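Local atomic coordinates of esterase (Uncultured bacterium, PDB entry 5EGN), a protein that hydrolyses carboxylic esters and degrades N-acyl homoserine lactones, the signals of bacterial quorum sensing, probably by opening the lactone ring. Residues 159-164 / 241-246; 26-31 / 178-183; 9-14 / 76-81; 67-72 / 191-196. The protein carries 2 engineered substitutions. All blocks are in the same frame, centred on the assembly; numbering follows the deposited sequence.

Contact 1. Residues 159-164 / 241-246; sequences PEILAV and GHFYQL
The Phe243 ring meets Ile161 obliquely, its CD2 lying 4.2 Å from CG2 of Ile161. On one face the ring carries CB of the preceding His242, 3.7 Å above its plane and shifted toward the rim. Phe243 CZ lies in turn at the edge of the His242 imidazole, in its plane. Ile161 reaches Phe243 with CG2 and Leu246 with CD1 of its longer branch. CG1 stands beside the backbone N (chi1 -62°) and the chain runs on fully extended (chi2 180°), which carries CD1 forward to 4.0 Å from CB of Leu246. The same methyl lies 3.6 Å from the carbonyl O of Leu246, so it rests on backbone as well as on side chain. In an alpha/beta hydrolase the loop after the last strand carries the catalytic histidine, and His242 fits that role: its ND1 is hydrogen-bonded to Asp214, and its side chain touches Ser93 of the presumed nucleophile elbow. Phe243 is the N-cap residue of helix 244-247, where Leu246 N bonds back to Phe243 O at 3.0 Å. Helix 159-168 faces this turn with Ile161 and, one turn on, with Met165, which touches both Phe243 and Leu246. Across the dimer interface, Phe37 of the second subunit packs on Leu246, and Arg158 of that subunit forms a salt bridge with Glu160.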
loop_
_atom_site.group_PDB
_atom_site.type_symbol
_atom_site.label_atom_id
_atom_site.label_comp_id
_atom_site.label_asym_id
_atom_site.label_seq_id
_atom_site.Cartn_x
_atom_site.Cartn_y
_atom_site.Cartn_z
ATOM N N PRO A 159 -13.964 -4.311 7.397
ATOM C CA PRO A 159 -13.306 -4.564 8.689
ATOM C C PRO A 159 -11.776 -4.599 8.583
ATOM O O PRO A 159 -11.053 -4.405 9.577
ATOM C CB PRO A 159 -13.856 -5.936 9.097
ATOM C CG PRO A 159 -14.244 -6.585 7.812
ATOM C CD PRO A 159 -14.738 -5.477 6.935
ATOM N N GLU A 160 -11.291 -4.835 7.367
ATOM C CA GLU A 160 -9.860 -4.909 7.099
ATOM C C GLU A 160 -9.139 -3.601 7.424
ATOM O O GLU A 160 -7.932 -3.595 7.672
ATOM C CB GLU A 160 -9.611 -5.289 5.638
ATOM C CG GLU A 160 -10.095 -4.257 4.626
ATOM C CD GLU A 160 -11.488 -4.549 4.106
ATOM O OE1 GLU A 160 -12.179 -5.410 4.690
ATOM O OE2 GLU A 160 -11.890 -3.921 3.106
ATOM N N ILE A 161 -9.880 -2.496 7.418
ATOM C CA ILE A 161 -9.320 -1.189 7.740
ATOM C C ILE A 161 -8.916 -1.111 9.213
ATOM O O ILE A 161 -7.759 -0.833 9.539
ATOM C CB ILE A 161 -10.318 -0.056 7.420
ATOM C CG1 ILE A 161 -10.628 -0.026 5.922
ATOM C CG2 ILE A 161 -9.770 1.284 7.882
ATOM C CD1 ILE A 161 -11.609 1.055 5.519
ATOM N N LEU A 162 -9.877 -1.361 10.098
ATOM C CA LEU A 162 -9.602 -1.380 11.529
ATOM C C LEU A 162 -8.567 -2.451 11.854
ATOM O O LEU A 162 -7.734 -2.272 12.746
ATOM C CB LEU A 162 -10.885 -1.621 12.326
ATOM C CG LEU A 162 -10.723 -1.607 13.849
ATOM C CD1 LEU A 162 -10.098 -0.298 14.299
ATOM C CD2 LEU A 162 -12.056 -1.835 14.546
ATOM N N ALA A 163 -8.624 -3.562 11.120
ATOM C CA ALA A 163 -7.625 -4.619 11.275
ATOM C C ALA A 163 -6.202 -4.112 11.011
ATOM O O ALA A 163 -5.313 -4.254 11.858
ATOM C CB ALA A 163 -7.948 -5.786 10.352
ATOM N N VAL A 164 -5.993 -3.521 9.838
ATOM C CA VAL A 164 -4.659 -3.080 9.442
ATOM C C VAL A 164 -4.182 -1.916 10.311
ATOM O O VAL A 164 -2.981 -1.765 10.553
ATOM C CB VAL A 164 -4.607 -2.678 7.940
ATOM C CG1 VAL A 164 -5.322 -1.358 7.690
ATOM C CG2 VAL A 164 -3.169 -2.595 7.460
ATOM N N GLY A 241 -15.152 7.737 9.106
ATOM C CA GLY A 241 -14.441 8.087 10.323
ATOM C C GLY A 241 -13.144 8.833 10.041
ATOM O O GLY A 241 -13.160 9.927 9.479
ATOM N N HIS A 242 -12.018 8.234 10.420
ATOM C CA HIS A 242 -10.717 8.898 10.352
ATOM C C HIS A 242 -10.019 8.706 9.011
ATOM O O HIS A 242 -9.124 9.471 8.655
ATOM C CB HIS A 242 -9.808 8.384 11.476
ATOM C CG HIS A 242 -8.749 9.353 11.898
ATOM N ND1 HIS A 242 -9.042 10.616 12.371
ATOM C CD2 HIS A 242 -7.400 9.242 11.939
ATOM C CE1 HIS A 242 -7.919 11.241 12.675
ATOM N NE2 HIS A 242 -6.908 10.428 12.422
ATOM N N PHE A 243 -10.432 7.690 8.262
ATOM C CA PHE A 243 -9.704 7.313 7.057
ATOM C C PHE A 243 -10.570 7.333 5.802
ATOM O O PHE A 243 -10.876 6.288 5.234
ATOM C CB PHE A 243 -9.084 5.928 7.242
ATOM C CG PHE A 243 -8.402 5.746 8.568
ATOM C CD1 PHE A 243 -7.120 6.225 8.775
ATOM C CD2 PHE A 243 -9.047 5.097 9.609
ATOM C CE1 PHE A 243 -6.492 6.058 9.996
ATOM C CE2 PHE A 243 -8.425 4.928 10.830
ATOM C CZ PHE A 243 -7.147 5.410 11.025
ATOM N N TYR A 244 -10.945 8.533 5.369
ATOM C CA TYR A 244 -11.747 8.718 4.164
ATOM C C TYR A 244 -11.085 8.094 2.935
ATOM O O TYR A 244 -11.765 7.563 2.057
ATOM C CB TYR A 244 -11.996 10.211 3.926
ATOM C CG TYR A 244 -13.059 10.528 2.895
ATOM C CD1 TYR A 244 -14.009 9.585 2.526
ATOM C CD2 TYR A 244 -13.109 11.777 2.289
ATOM C CE1 TYR A 244 -14.978 9.876 1.584
ATOM C CE2 TYR A 244 -14.073 12.077 1.347
ATOM C CZ TYR A 244 -15.005 11.125 0.998
ATOM O OH TYR A 244 -15.966 11.423 0.060
ATOM N N GLN A 245 -9.757 8.149 2.880
ATOM C CA GLN A 245 -9.029 7.655 1.716
ATOM C C GLN A 245 -9.074 6.131 1.623
ATOM O O GLN A 245 -8.785 5.559 0.574
ATOM C CB GLN A 245 -7.574 8.136 1.740
ATOM C CG GLN A 245 -6.660 7.375 2.686
ATOM C CD GLN A 245 -6.661 7.943 4.090
ATOM O OE1 GLN A 245 -7.710 8.091 4.711
ATOM N NE2 GLN A 245 -5.477 8.271 4.595
ATOM N N LEU A 246 -9.444 5.479 2.721
ATOM C CA LEU A 246 -9.569 4.024 2.738
ATOM C C LEU A 246 -11.025 3.572 2.821
ATOM O O LEU A 246 -11.399 2.551 2.242
ATOM C CB LEU A 246 -8.779 3.428 3.905
ATOM C CG LEU A 246 -7.278 3.237 3.695
ATOM C CD1 LEU A 246 -6.665 2.532 4.895
ATOM C CD2 LEU A 246 -7.014 2.457 2.418
#

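Contact 2. Residues 26-31 / 178-183; sequences HPFSTN and HVFDAA
Phe28 makes the apolar contacts of the loop with helix 177-185, using the far end of its ring. CE2 of Phe28 lies 3.8 Å from CD2 of Phe180, which comes in at the edge of the Phe28 ring, near its plane; the two side chains cross at about a right angle. CZ of Phe28 lies 3.9 Å from CB of Ala183, one helical turn beyond Phe180. With CG anti to the backbone N (chi1 -163°), the Phe28 ring is thrown out from its turn to reach both residues. Further aromatic contacts surround the pair: Phe175 meets Phe28 edge-to-face, and Tyr138 meets the ring of Phe180.

No hydrogen bond crosses between the two segments; several fold the loop on itself. Residues 27 to 30 form a type II beta turn, with Ser29 at positive phi (73°), closed by a weak bond from Thr30 N to Pro27 O. That carbonyl O is also gripped from opposite faces of its plane, by Thr30 OG1 at 2.7 Å and by His26 ND1. The His26 ring has CA of Asn31 over the centre of one face, and it stacks on His53.

A loop at this place, after strand 21-25 and close to the nucleophile elbow, commonly supplies an oxyanion-hole amide in alpha/beta hydrolases, and Phe28 may do so here. The chemistry implies a division of labour: hydrogen bonds onto Pro27 O probably help to hold the turn, while between these two segments the contact is apolar ring and methyl packing.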
loop_
_atom_site.group_PDB
_atom_site.type_symbol
_atom_site.label_atom_id
_atom_site.label_comp_id
_atom_site.label_asym_id
_atom_site.label_seq_id
_atom_site.Cartn_x
_atom_site.Cartn_y
_atom_site.Cartn_z
ATOM N N HIS A 26 1.010 10.551 5.647
ATOM C CA HIS A 26 0.198 9.539 6.322
ATOM C C HIS A 26 -0.130 9.903 7.773
ATOM O O HIS A 26 0.577 10.701 8.385
ATOM C CB HIS A 26 0.919 8.189 6.278
ATOM C CG HIS A 26 2.126 8.122 7.160
ATOM N ND1 HIS A 26 2.048 7.866 8.512
ATOM C CD2 HIS A 26 3.441 8.282 6.882
ATOM C CE1 HIS A 26 3.263 7.871 9.030
ATOM N NE2 HIS A 26 4.127 8.120 8.063
ATOM N N PRO A 27 -1.202 9.309 8.331
ATOM C CA PRO A 27 -1.547 9.537 9.740
ATOM C C PRO A 27 -0.572 8.875 10.712
ATOM O O PRO A 27 0.301 8.111 10.302
ATOM C CB PRO A 27 -2.939 8.911 9.866
ATOM C CG PRO A 27 -2.974 7.877 8.809
ATOM C CD PRO A 27 -2.209 8.469 7.659
ATOM N N PHE A 28 -0.742 9.174 11.995
ATOM C CA PHE A 28 0.141 8.684 13.047
ATOM C C PHE A 28 0.083 7.160 13.173
ATOM O O PHE A 28 -0.976 6.558 13.000
ATOM C CB PHE A 28 -0.227 9.353 14.376
ATOM C CG PHE A 28 0.838 9.252 15.430
ATOM C CD1 PHE A 28 2.147 9.614 15.156
ATOM C CD2 PHE A 28 0.521 8.822 16.707
ATOM C CE1 PHE A 28 3.122 9.527 16.134
ATOM C CE2 PHE A 28 1.490 8.734 17.688
ATOM C CZ PHE A 28 2.793 9.087 17.400
ATOM N N SER A 29 1.244 6.561 13.448
ATOM C CA SER A 29 1.418 5.115 13.656
ATOM C C SER A 29 1.310 4.286 12.374
ATOM O O SER A 29 1.530 3.075 12.401
ATOM C CB SER A 29 0.412 4.582 14.682
ATOM O OG SER A 29 -0.827 4.287 14.065
ATOM N N THR A 30 0.981 4.927 11.259
ATOM C CA THR A 30 0.887 4.223 9.984
ATOM C C THR A 30 2.108 4.507 9.120
ATOM O O THR A 30 3.170 4.864 9.631
ATOM C CB THR A 30 -0.379 4.620 9.204
ATOM O OG1 THR A 30 -0.244 5.963 8.720
ATOM C CG2 THR A 30 -1.608 4.527 10.094
ATOM N N ASN A 31 1.951 4.337 7.811
ATOM C CA ASN A 31 2.983 4.717 6.853
ATOM C C ASN A 31 2.386 5.052 5.492
ATOM O O ASN A 31 1.167 5.141 5.346
ATOM C CB ASN A 31 4.031 3.613 6.706
ATOM C CG ASN A 31 3.432 2.285 6.293
ATOM O OD1 ASN A 31 3.057 2.089 5.137
ATOM N ND2 ASN A 31 3.356 1.356 7.236
ATOM N N HIS A 178 8.981 3.449 21.492
ATOM C CA HIS A 178 9.766 4.613 21.878
ATOM C C HIS A 178 9.440 5.826 21.014
ATOM O O HIS A 178 9.617 6.963 21.442
ATOM C CB HIS A 178 11.263 4.302 21.804
ATOM C CG HIS A 178 11.830 4.365 20.418
ATOM N ND1 HIS A 178 11.900 3.265 19.591
ATOM C CD2 HIS A 178 12.370 5.394 19.724
ATOM C CE1 HIS A 178 12.449 3.618 18.442
ATOM N NE2 HIS A 178 12.743 4.903 18.496
ATOM N N VAL A 179 8.971 5.582 19.795
ATOM C CA VAL A 179 8.547 6.670 18.924
ATOM C C VAL A 179 7.262 7.285 19.463
ATOM O O VAL A 179 7.114 8.509 19.493
ATOM C CB VAL A 179 8.340 6.197 17.476
ATOM C CG1 VAL A 179 7.677 7.285 16.645
ATOM C CG2 VAL A 179 9.669 5.809 16.865
ATOM N N PHE A 180 6.338 6.435 19.899
ATOM C CA PHE A 180 5.116 6.914 20.533
ATOM C C PHE A 180 5.465 7.730 21.771
ATOM O O PHE A 180 5.025 8.870 21.911
ATOM C CB PHE A 180 4.190 5.752 20.904
ATOM C CG PHE A 180 2.929 6.181 21.605
ATOM C CD1 PHE A 180 2.820 6.094 22.984
ATOM C CD2 PHE A 180 1.857 6.686 20.884
ATOM C CE1 PHE A 180 1.665 6.492 23.628
ATOM C CE2 PHE A 180 0.700 7.082 21.524
ATOM C CZ PHE A 180 0.606 6.985 22.897
ATOM N N ASP A 181 6.274 7.150 22.655
ATOM C CA ASP A 181 6.670 7.825 23.889
ATOM C C ASP A 181 7.344 9.176 23.628
ATOM O O ASP A 181 7.031 10.173 24.282
ATOM C CB ASP A 181 7.594 6.925 24.705
ATOM C CG ASP A 181 6.881 5.703 25.253
ATOM O OD1 ASP A 181 5.657 5.785 25.484
ATOM O OD2 ASP A 181 7.543 4.664 25.454
ATOM N N ALA A 182 8.259 9.203 22.664
ATOM C CA ALA A 182 8.996 10.418 22.335
ATOM C C ALA A 182 8.086 11.488 21.741
ATOM O O ALA A 182 8.198 12.666 22.083
ATOM C CB ALA A 182 10.130 10.104 21.379
ATOM N N ALA A 183 7.191 11.076 20.850
ATOM C CA ALA A 183 6.248 12.001 20.230
ATOM C C ALA A 183 5.301 12.595 21.269
ATOM O O ALA A 183 4.992 13.785 21.227
ATOM C CB ALA A 183 5.459 11.303 19.132
#

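Contact 3. Residues 9-14 / 76-81; sequences VKIYYD and VAVLDA
Val78 sets one methyl over the face of the Tyr13 ring and turns the other toward Ile11. CG1, anti to the backbone N (chi1 176°), lies 4.2 Å from the centroid of the ring and 25° off its normal, a CH-pi contact. It sits toward the rim rather than over the centre, nearest to CG of Tyr13 at 3.8 Å, and the two side chains run antiparallel, one beside the other. Tyr13 presents this face because its CG lies between the backbone N and the carbonyl carbon (chi1 70°), which sends the ring out across the strand direction, with the carbonyl O of Ile11 at its edge. CG2 of Val78 meets CG2 of Ile11 at 4.1 Å, with the side chains crossing at about a right angle.

Helix 68-81 here packs on strand 9-16 of the central sheet, and Val78 also touches Val4 on one neighbouring strand and Ile49 and Ile51 on the other. No hydrogen bond joins the two segments, so the helix is held to the sheet here by methyl and ring packing, whose fit depends on shape more than on direction.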
loop_
_atom_site.group_PDB
_atom_site.type_symbol
_atom_site.label_atom_id
_atom_site.label_comp_id
_atom_site.label_asym_id
_atom_site.label_seq_id
_atom_site.Cartn_x
_atom_site.Cartn_y
_atom_site.Cartn_z
ATOM N N VAL A 9 19.020 11.732 9.813
ATOM C CA VAL A 9 17.846 10.860 9.862
ATOM C C VAL A 9 17.304 10.569 8.463
ATOM O O VAL A 9 16.910 11.489 7.740
ATOM C CB VAL A 9 16.724 11.474 10.722
ATOM C CG1 VAL A 9 15.516 10.549 10.762
ATOM C CG2 VAL A 9 17.229 11.755 12.128
ATOM N N LYS A 10 17.290 9.291 8.085
ATOM C CA LYS A 10 16.806 8.881 6.769
ATOM C C LYS A 10 15.284 8.887 6.691
ATOM O O LYS A 10 14.608 8.206 7.460
ATOM C CB LYS A 10 17.320 7.485 6.406
ATOM C CG LYS A 10 18.798 7.257 6.658
ATOM C CD LYS A 10 19.207 5.860 6.220
ATOM C CE LYS A 10 20.383 5.347 7.030
ATOM N NZ LYS A 10 19.996 5.109 8.448
ATOM N N ILE A 11 14.759 9.660 5.749
ATOM C CA ILE A 11 13.337 9.691 5.457
ATOM C C ILE A 11 13.062 8.957 4.154
ATOM O O ILE A 11 13.607 9.316 3.107
ATOM C CB ILE A 11 12.814 11.133 5.346
ATOM C CG1 ILE A 11 13.173 11.926 6.603
ATOM C CG2 ILE A 11 11.313 11.140 5.113
ATOM C CD1 ILE A 11 12.645 11.310 7.875
ATOM N N TYR A 12 12.228 7.923 4.219
ATOM C CA TYR A 12 11.848 7.199 3.016
ATOM C C TYR A 12 10.690 7.895 2.315
ATOM O O TYR A 12 9.795 8.442 2.961
ATOM C CB TYR A 12 11.466 5.751 3.336
ATOM C CG TYR A 12 11.202 4.928 2.093
ATOM C CD1 TYR A 12 12.240 4.275 1.441
ATOM C CD2 TYR A 12 9.921 4.817 1.564
ATOM C CE1 TYR A 12 12.010 3.533 0.303
ATOM C CE2 TYR A 12 9.684 4.077 0.425
ATOM C CZ TYR A 12 10.732 3.436 -0.200
ATOM O OH TYR A 12 10.507 2.695 -1.332
ATOM N N TYR A 13 10.714 7.864 0.990
ATOM C CA TYR A 13 9.651 8.455 0.194
ATOM C C TYR A 13 9.507 7.700 -1.116
ATOM O O TYR A 13 10.452 7.065 -1.576
ATOM C CB TYR A 13 9.939 9.931 -0.081
ATOM C CG TYR A 13 11.091 10.162 -1.038
ATOM C CD1 TYR A 13 12.405 10.137 -0.593
ATOM C CD2 TYR A 13 10.863 10.408 -2.386
ATOM C CE1 TYR A 13 13.459 10.345 -1.465
ATOM C CE2 TYR A 13 11.910 10.618 -3.264
ATOM C CZ TYR A 13 13.206 10.587 -2.795
ATOM O OH TYR A 13 14.256 10.796 -3.660
ATOM N N ASP A 14 8.328 7.764 -1.722
ATOM C CA ASP A 14 8.172 7.258 -3.079
ATOM C C ASP A 14 7.702 8.377 -3.997
ATOM O O ASP A 14 6.951 9.261 -3.581
ATOM C CB ASP A 14 7.201 6.078 -3.124
ATOM C CG ASP A 14 7.831 4.781 -2.648
ATOM O OD1 ASP A 14 9.033 4.563 -2.914
ATOM O OD2 ASP A 14 7.120 3.978 -2.011
ATOM N N VAL A 76 10.464 18.976 3.744
ATOM C CA VAL A 76 11.207 19.953 2.951
ATOM C C VAL A 76 12.470 19.327 2.362
ATOM O O VAL A 76 12.863 19.648 1.244
ATOM C CB VAL A 76 11.586 21.203 3.782
ATOM C CG1 VAL A 76 12.428 22.166 2.956
ATOM C CG2 VAL A 76 10.338 21.905 4.281
ATOM N N ALA A 77 13.096 18.426 3.115
ATOM C CA ALA A 77 14.254 17.689 2.616
ATOM C C ALA A 77 13.868 16.862 1.397
ATOM O O ALA A 77 14.561 16.877 0.372
ATOM C CB ALA A 77 14.832 16.797 3.698
ATOM N N VAL A 78 12.752 16.144 1.513
ATOM C CA VAL A 78 12.250 15.357 0.389
ATOM C C VAL A 78 11.989 16.236 -0.837
ATOM O O VAL A 78 12.389 15.893 -1.951
ATOM C CB VAL A 78 10.962 14.601 0.760
ATOM C CG1 VAL A 78 10.399 13.878 -0.457
ATOM C CG2 VAL A 78 11.236 13.619 1.891
ATOM N N LEU A 79 11.335 17.375 -0.627
ATOM C CA LEU A 79 11.034 18.296 -1.722
ATOM C C LEU A 79 12.302 18.881 -2.341
ATOM O O LEU A 79 12.346 19.163 -3.539
ATOM C CB LEU A 79 10.122 19.423 -1.233
ATOM C CG LEU A 79 8.703 19.006 -0.837
ATOM C CD1 LEU A 79 7.930 20.185 -0.264
ATOM C CD2 LEU A 79 7.970 18.403 -2.025
ATOM N N ASP A 80 13.330 19.053 -1.517
ATOM C CA ASP A 80 14.607 19.586 -1.970
ATOM C C ASP A 80 15.337 18.584 -2.853
ATOM O O ASP A 80 15.865 18.943 -3.905
ATOM C CB ASP A 80 15.483 19.976 -0.777
ATOM C CG ASP A 80 15.035 21.267 -0.121
ATOM O OD1 ASP A 80 14.255 22.011 -0.747
ATOM O OD2 ASP A 80 15.467 21.542 1.019
ATOM N N ALA A 81 15.367 17.326 -2.421
ATOM C CA ALA A 81 15.994 16.276 -3.215
ATOM C C ALA A 81 15.245 16.068 -4.528
ATOM O O ALA A 81 15.844 15.743 -5.551
ATOM C CB ALA A 81 16.058 14.976 -2.427
#

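Contact 4. Residues 67-72 / 191-196; sequences SIMEHA and FAWNIK
The first turn of helix 68-81 faces an irregular stretch of chain, with Ile68 and Trp193 closest at 7.1 Å between their CA atoms. Ile68 lies over one face of the indole: CG1 is 3.7 Å from the centroid of the five-membered ring and 24° off its normal, a CH-pi contact, while CB stands 3.6 Å from Trp193 CD1. Ile195 puts its CG2 over the opposite face, 3.4 Å above the plane, so the indole is sandwiched between two isoleucines. Met69 comes from another direction. Its chain bends at chi2 (86°) and brings CE to the ring edge, 4.0 Å from Trp193 CD1. The polar corner of the indole is satisfied by Gln101 on helix 94-105, which accepts from NE1. Replacing Trp193 with an alanine would probably leave Ile68 and Ile195 without the surface between them and the side-chain carbonyl of Gln101 without its donor.

Beside this packing, Asn194 OD1 accepts from Lys196 N at 3.1 Å in an Asx turn. Ser67 opens the helix as its N-cap: Ser67 OG accepts from Glu70 N at 3.2 Å, and Glu70 OE1 takes Ser67 N at 3.0 Å. This reciprocal pair is a capping box, here starting the helix that links strands 47-51 and 87-92 of the alpha/beta hydrolase sheet.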
loop_
_atom_site.group_PDB
_atom_site.type_symbol
_atom_site.label_atom_id
_atom_site.label_comp_id
_atom_site.label_asym_id
_atom_site.label_seq_id
_atom_site.Cartn_x
_atom_site.Cartn_y
_atom_site.Cartn_z
ATOM N N SER A 67 8.959 16.679 16.894
ATOM C CA SER A 67 8.118 17.863 16.808
ATOM C C SER A 67 7.557 17.941 15.397
ATOM O O SER A 67 8.152 17.411 14.459
ATOM C CB SER A 67 8.903 19.130 17.151
ATOM O OG SER A 67 9.887 19.405 16.171
ATOM N N ILE A 68 6.412 18.596 15.249
ATOM C CA ILE A 68 5.784 18.742 13.943
ATOM C C ILE A 68 6.681 19.560 13.015
ATOM O O ILE A 68 6.692 19.355 11.799
ATOM C CB ILE A 68 4.396 19.399 14.066
ATOM C CG1 ILE A 68 3.529 18.605 15.042
ATOM C CG2 ILE A 68 3.708 19.473 12.717
ATOM C CD1 ILE A 68 3.308 17.168 14.628
ATOM N N MET A 69 7.451 20.471 13.602
ATOM C CA MET A 69 8.388 21.288 12.842
ATOM C C MET A 69 9.481 20.425 12.212
ATOM O O MET A 69 9.858 20.624 11.056
ATOM C CB MET A 69 9.017 22.361 13.734
ATOM C CG MET A 69 8.017 23.250 14.457
ATOM S SD MET A 69 7.459 22.550 16.024
ATOM C CE MET A 69 6.310 23.810 16.568
ATOM N N GLU A 70 9.983 19.463 12.979
ATOM C CA GLU A 70 11.019 18.555 12.492
ATOM C C GLU A 70 10.490 17.649 11.376
ATOM O O GLU A 70 11.190 17.388 10.391
ATOM C CB GLU A 70 11.579 17.726 13.651
ATOM C CG GLU A 70 12.559 18.506 14.527
ATOM C CD GLU A 70 12.826 17.837 15.860
ATOM O OE1 GLU A 70 11.853 17.581 16.601
ATOM O OE2 GLU A 70 14.009 17.577 16.173
ATOM N N HIS A 71 9.257 17.174 11.538
ATOM C CA HIS A 71 8.568 16.428 10.488
ATOM C C HIS A 71 8.483 17.257 9.209
ATOM O O HIS A 71 8.778 16.775 8.103
ATOM C CB HIS A 71 7.161 16.029 10.939
ATOM C CG HIS A 71 7.120 14.820 11.820
ATOM N ND1 HIS A 71 7.537 13.576 11.397
ATOM C CD2 HIS A 71 6.688 14.657 13.094
ATOM C CE1 HIS A 71 7.373 12.702 12.375
ATOM N NE2 HIS A 71 6.861 13.334 13.416
ATOM N N ALA A 72 8.074 18.511 9.378
ATOM C CA ALA A 72 7.966 19.447 8.269
ATOM C C ALA A 72 9.309 19.622 7.572
ATOM O O ALA A 72 9.372 19.711 6.346
ATOM C CB ALA A 72 7.438 20.787 8.755
ATOM N N PHE A 191 0.464 15.370 20.196
ATOM C CA PHE A 191 -0.569 15.705 21.169
ATOM C C PHE A 191 -0.465 17.143 21.671
ATOM O O PHE A 191 -1.474 17.768 21.994
ATOM C CB PHE A 191 -0.511 14.745 22.361
ATOM C CG PHE A 191 -0.984 13.354 22.046
ATOM C CD1 PHE A 191 -2.316 13.110 21.757
ATOM C CD2 PHE A 191 -0.101 12.287 22.059
ATOM C CE1 PHE A 191 -2.755 11.831 21.474
ATOM C CE2 PHE A 191 -0.537 11.006 21.776
ATOM C CZ PHE A 191 -1.864 10.779 21.485
ATOM N N ALA A 192 0.755 17.665 21.736
ATOM C CA ALA A 192 0.994 18.955 22.373
ATOM C C ALA A 192 1.041 20.114 21.379
ATOM O O ALA A 192 0.869 21.272 21.765
ATOM C CB ALA A 192 2.282 18.906 23.176
ATOM N N TRP A 193 1.278 19.799 20.110
ATOM C CA TRP A 193 1.352 20.808 19.055
ATOM C C TRP A 193 0.074 21.636 18.985
ATOM O O TRP A 193 -1.018 21.095 18.820
ATOM C CB TRP A 193 1.621 20.139 17.707
ATOM C CG TRP A 193 1.740 21.077 16.552
ATOM C CD1 TRP A 193 2.816 21.855 16.233
ATOM C CD2 TRP A 193 0.758 21.317 15.538
ATOM N NE1 TRP A 193 2.557 22.572 15.091
ATOM C CE2 TRP A 193 1.302 22.259 14.645
ATOM C CE3 TRP A 193 -0.531 20.829 15.303
ATOM C CZ2 TRP A 193 0.601 22.724 13.534
ATOM C CZ3 TRP A 193 -1.225 21.292 14.203
ATOM C CH2 TRP A 193 -0.658 22.228 13.331
ATOM N N ASN A 194 0.216 22.951 19.112
ATOM C CA ASN A 194 -0.937 23.839 19.196
ATOM C C ASN A 194 -0.688 25.173 18.495
ATOM O O ASN A 194 0.166 25.952 18.913
ATOM C CB ASN A 194 -1.303 24.069 20.665
ATOM C CG ASN A 194 -2.666 24.707 20.841
ATOM O OD1 ASN A 194 -3.098 25.521 20.027
ATOM N ND2 ASN A 194 -3.352 24.338 21.915
ATOM N N ILE A 195 -1.443 25.429 17.432
ATOM C CA ILE A 195 -1.311 26.675 16.683
ATOM C C ILE A 195 -2.657 27.373 16.505
ATOM O O ILE A 195 -2.913 27.993 15.470
ATOM C CB ILE A 195 -0.684 26.443 15.290
ATOM C CG1 ILE A 195 -1.537 25.479 14.462
ATOM C CG2 ILE A 195 0.733 25.915 15.425
ATOM C CD1 ILE A 195 -1.345 25.633 12.967
ATOM N N LYS A 196 -3.510 27.277 17.520
ATOM C CA LYS A 196 -4.833 27.901 17.490
ATOM C C LYS A 196 -4.774 29.387 17.151
ATOM O O LYS A 196 -5.604 29.893 16.398
ATOM C CB LYS A 196 -5.543 27.717 18.835
ATOM C CG LYS A 196 -5.999 26.295 19.131
ATOM C CD LYS A 196 -6.590 26.194 20.531
ATOM C CE LYS A 196 -7.204 24.824 20.788
ATOM N NZ LYS A 196 -6.279 23.895 21.493
#

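Contacts 1, 2 and 4 form a chain through the protein. Contacts 1 and 2, with centres 17 Å apart, meet where Phe243 CE1 lies 4.1 Å from Pro27 CG; contacts 2 and 4, 13 Å apart, meet through Phe180 and Phe191. Contact 3 adjoins contact 4 along helix 68-81 and lies about 26 Å from contact 1, centre to centre. In sequence contact 3 closes before contact 1 opens, while the other pairs interleave. Helices 159-168 and 177-185 belong to the largely helical insertion between strands 110-116 and 206-211, probably the cap; contacts 1 and 2 tie it to loops around the presumed active site, and contact 3 packs helix 68-81 against strand 9-16 of the central sheet.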